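Monosaccharide ABC transporter substrate-binding protein, CUT2 family (Bradyrhizobium sp., PDB 4YHS) probably binds a sugar outside the inner membrane and hands it to a CUT2-family ABC importer, and has been captured with bis-tris bound. Local coordinates at residues K104-S107 / Q108-C112; S126-G129 / L130-V133. All blocks are in the same frame, centred on the assembly; numbering follows the deposited sequence.

Contact 1: residues K104-S107 / Q108-C112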
loop_
_atom_site.group_PDB
_atom_site.type_symbol
_atom_site.label_atom_id
_atom_site.label_comp_id
_atom_site.label_asym_id
_atom_site.label_seq_id
_atom_site.Cartn_x
_atom_site.Cartn_y
_atom_site.Cartn_z
ATOM N N LYS A 104 22.671 -1.813 -4.909
ATOM C CA LYS A 104 22.442 -1.023 -6.116
ATOM C C LYS A 104 21.612 0.214 -5.754
ATOM O O LYS A 104 21.847 1.298 -6.268
ATOM C CB LYS A 104 21.774 -1.857 -7.199
ATOM C CG LYS A 104 21.240 -1.065 -8.366
ATOM C CD LYS A 104 22.340 -0.375 -9.134
ATOM C CE LYS A 104 23.005 -1.327 -10.128
ATOM N NZ LYS A 104 23.322 -0.623 -11.407
ATOM N N GLN A 105 20.686 0.078 -4.816
ATOM C CA GLN A 105 19.899 1.232 -4.421
ATOM C C GLN A 105 20.801 2.259 -3.731
ATOM O O GLN A 105 20.698 3.451 -3.984
ATOM C CB GLN A 105 18.741 0.831 -3.526
ATOM C CG GLN A 105 17.937 2.033 -3.075
ATOM C CD GLN A 105 16.641 1.659 -2.444
ATOM O OE1 GLN A 105 16.602 0.806 -1.569
ATOM N NE2 GLN A 105 15.548 2.306 -2.884
ATOM N N ILE A 106 21.731 1.794 -2.902
ATOM C CA ILE A 106 22.670 2.689 -2.270
ATOM C C ILE A 106 23.479 3.451 -3.324
ATOM O O ILE A 106 23.571 4.676 -3.248
ATOM C CB ILE A 106 23.573 1.926 -1.288
ATOM C CG1 ILE A 106 22.727 1.455 -0.093
ATOM C CG2 ILE A 106 24.727 2.807 -0.813
ATOM C CD1 ILE A 106 23.479 0.548 0.871
ATOM N N SER A 107 24.035 2.742 -4.308
ATOM C CA SER A 107 24.851 3.386 -5.333
ATOM C C SER A 107 24.012 4.339 -6.200
ATOM O O SER A 107 24.482 5.419 -6.563
ATOM C CB SER A 107 25.559 2.340 -6.215
ATOM O OG SER A 107 24.658 1.386 -6.745
ATOM N N GLN A 108 22.778 3.954 -6.517
ATOM C CA GLN A 108 21.904 4.799 -7.342
ATOM C C GLN A 108 21.554 6.115 -6.631
ATOM O O GLN A 108 21.549 7.189 -7.253
ATOM C CB GLN A 108 20.622 4.048 -7.723
ATOM C CG GLN A 108 20.809 2.991 -8.774
ATOM C CD GLN A 108 19.517 2.270 -9.099
ATOM O OE1 GLN A 108 18.757 1.891 -8.206
ATOM N NE2 GLN A 108 19.268 2.060 -10.389
ATOM N N ILE A 109 21.266 6.034 -5.335
ATOM C CA ILE A 109 21.066 7.229 -4.505
ATOM C C ILE A 109 22.352 8.070 -4.391
ATOM O O ILE A 109 22.325 9.291 -4.577
ATOM C CB ILE A 109 20.562 6.839 -3.069
ATOM C CG1 ILE A 109 19.132 6.293 -3.149
ATOM C CG2 ILE A 109 20.652 8.016 -2.109
ATOM C CD1 ILE A 109 18.673 5.468 -1.906
ATOM N N GLU A 110 23.476 7.436 -4.077
ATOM C CA GLU A 110 24.740 8.169 -4.008
ATOM C C GLU A 110 24.978 8.907 -5.328
ATOM O O GLU A 110 25.362 10.079 -5.345
ATOM C CB GLU A 110 25.909 7.240 -3.727
ATOM C CG GLU A 110 26.003 6.754 -2.303
ATOM C CD GLU A 110 27.113 5.759 -2.094
ATOM O OE1 GLU A 110 27.432 4.977 -3.026
ATOM O OE2 GLU A 110 27.673 5.773 -0.986
ATOM N N ASP A 111 24.739 8.200 -6.427
ATOM C CA ASP A 111 24.984 8.767 -7.744
ATOM C C ASP A 111 24.022 9.920 -8.057
ATOM O O ASP A 111 24.453 10.918 -8.644
ATOM C CB ASP A 111 24.885 7.678 -8.809
ATOM C CG ASP A 111 26.016 6.660 -8.727
ATOM O OD1 ASP A 111 27.011 6.869 -7.995
ATOM O OD2 ASP A 111 25.915 5.648 -9.432
ATOM N N CYS A 112 22.752 9.831 -7.676
ATOM C CA CYS A 112 21.812 10.889 -8.092
ATOM C C CYS A 112 22.135 12.128 -7.255
ATOM O O CYS A 112 22.011 13.255 -7.743
ATOM C CB CYS A 112 20.331 10.468 -7.991
ATOM S SG CYS A 112 19.593 10.395 -6.370
#
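Q105 and I109 meet one turn apart on helix 102-115, an alpha helix of the periplasmic binding protein fold. On this packed face I109 CD1 lies 3.7 Å from Q105 CG, and I122, V133 and I137 close in around the isoleucine. The Q105 chain runs out with CG opposite its backbone N (chi1 178°), which carries the amide away from I109 to S64 OG, G123 O and I125 N, so that both of its polar atoms are satisfied. Beneath the pair, I109 N gives Q105 O a nearly straight bond (3.0 Å, 170° at the hydrogen). I106 and E110 run side by side, I106 CG2 being 4.0 Å from E110 CD, and both also meet the start of helix 131-138.

Toward solvent the packing thins out at K104 and D111. K104 bends its chain so that CD lies 3.7 Å from Q108 CG, the two chains crossing at a slant, while Q108 NE2 goes on to E95 O. An alanine in place of Q108 would probably leave E95 O without this amide partner and take the glutamine chain from beside the K104 methylenes. D111 folds back over S107, and its backbone N reaches S107 O at 2.8 Å with a more bent 154° at the hydrogen.

Contact 2: residues S126-G129 / L130-V133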
loop_
_atom_site.group_PDB
_atom_site.type_symbol
_atom_site.label_atom_id
_atom_site.label_comp_id
_atom_site.label_asym_id
_atom_site.label_seq_id
_atom_site.Cartn_x
_atom_site.Cartn_y
_atom_site.Cartn_z
ATOM N N SER A 126 15.259 -1.886 2.442
ATOM C CA SER A 126 15.116 -2.342 3.822
ATOM C C SER A 126 14.995 -1.157 4.782
ATOM O O SER A 126 15.347 -0.031 4.453
ATOM C CB SER A 126 16.281 -3.267 4.227
ATOM O OG SER A 126 17.433 -2.570 4.664
ATOM N N ALA A 127 14.463 -1.423 5.964
ATOM C CA ALA A 127 14.217 -0.373 6.948
ATOM C C ALA A 127 15.473 0.343 7.439
ATOM O O ALA A 127 15.421 1.556 7.662
ATOM C CB ALA A 127 13.463 -0.955 8.148
ATOM N N ASP A 128 16.576 -0.400 7.616
ATOM C CA ASP A 128 17.825 0.105 8.180
ATOM C C ASP A 128 18.966 0.246 7.169
ATOM O O ASP A 128 19.963 0.879 7.464
ATOM C CB ASP A 128 18.343 -0.832 9.270
ATOM C CG ASP A 128 17.304 -1.141 10.324
ATOM O OD1 ASP A 128 16.327 -0.362 10.474
ATOM O OD2 ASP A 128 17.482 -2.174 11.008
ATOM N N GLY A 129 18.843 -0.395 6.007
ATOM C CA GLY A 129 19.993 -0.594 5.135
ATOM C C GLY A 129 20.510 0.671 4.461
ATOM O O GLY A 129 21.648 0.727 4.005
ATOM N N LEU A 130 19.639 1.676 4.370
ATOM C CA LEU A 130 19.983 2.958 3.748
ATOM C C LEU A 130 20.313 4.034 4.781
ATOM O O LEU A 130 20.589 5.179 4.422
ATOM C CB LEU A 130 18.830 3.460 2.889
ATOM C CG LEU A 130 18.278 2.499 1.846
ATOM C CD1 LEU A 130 17.120 3.189 1.151
ATOM C CD2 LEU A 130 19.376 2.094 0.870
ATOM N N ASN A 131 20.291 3.671 6.057
ATOM C CA ASN A 131 20.488 4.656 7.122
ATOM C C ASN A 131 21.838 5.386 7.036
ATOM O O ASN A 131 21.926 6.582 7.294
ATOM C CB ASN A 131 20.341 3.975 8.483
ATOM C CG ASN A 131 18.895 3.683 8.835
ATOM O OD1 ASN A 131 17.980 3.905 8.020
ATOM N ND2 ASN A 131 18.674 3.155 10.044
ATOM N N LYS A 132 22.892 4.679 6.679
ATOM C CA LYS A 132 24.191 5.327 6.559
ATOM C C LYS A 132 24.179 6.366 5.424
ATOM O O LYS A 132 24.596 7.518 5.618
ATOM C CB LYS A 132 25.272 4.285 6.329
ATOM C CG LYS A 132 26.658 4.839 6.146
ATOM C CD LYS A 132 27.659 3.699 6.055
ATOM C CE LYS A 132 29.089 4.200 5.948
ATOM N NZ LYS A 132 29.206 5.384 5.052
ATOM N N VAL A 133 23.694 5.989 4.248
ATOM C CA VAL A 133 23.707 6.931 3.132
ATOM C C VAL A 133 22.694 8.069 3.348
ATOM O O VAL A 133 22.955 9.222 2.978
ATOM C CB VAL A 133 23.443 6.236 1.767
ATOM C CG1 VAL A 133 22.035 5.593 1.695
ATOM C CG2 VAL A 133 23.652 7.235 0.615
HETATM O O HOH W 1 16.973 2.201 5.405
HETATM O O HOH W 2 22.918 1.866 7.166
HETATM O O HOH W 3 23.364 2.984 3.750
#
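With CG beside its own backbone N (chi1 -76°), the side chain of N131 folds back over D128, and its CG comes to 3.3 Å from D128 O. The two residues are the ends of a type I beta turn. Its closing bond, N131 N to D128 O at 3.1 Å, is well aligned at the hydrogen but meets the carbonyl from above its plane, with a C=O...N angle of 116°, so it uses no lone pair directly.

The folded-back amide has work at both ends. ND2 passes close to D128 CA and donates to S152 OG, the same hydroxyl that D128 OD1 engages, so one serine ties together both ends of the turn. OD1 looks instead toward water 1, which accepts from L130 N at 2.9 Å; S126 O and N131 OD1 are among several acceptors for its protons.

Two further waters carry on where direct helical bonding has not yet begun. Water 2 links D128 O to K132 N (2.9 Å from that nitrogen), and water 3 joins G129 O to V133 N (2.8 Å from the carbonyl oxygen); each stands in for an i to i+4 bond of the first turn. Within the loop G129 N makes a weak bond to S126 OG at 2.9 Å, and a CB on G129 would come too close to that hydroxyl as it is now placed.

A127 and D128 are exposed, whereas L130 is buried: it turns inward onto L102, Q105 and I106 of helix 102-115. The turn thus joins the loop after strand 119-122 to helix 131-138, with V133 reaching across to E110 of the same neighbouring helix.

In the fold
Both contacts belong to one lobe and follow one another along the chain: helix 102-115, which holds contact 1, forms the helical connection of the beta-alpha-beta crossover from strand 90-95 to strand 119-122, with strand 60-65 between the two, and contact 2 then opens the next helix. Their centres are 12 Å apart, yet they touch directly. I106 CG1 packs 3.5 Å from L130 CD2, I106 CD1 lies 3.6 Å from G129 O, and farther along E110 CG comes to 3.8 Å from V133 CG2. The start of helix 131-138 is therefore seated on one flank of helix 102-115, while on another flank C112 of contact 1 is joined by a disulfide to C62 of strand 60-65.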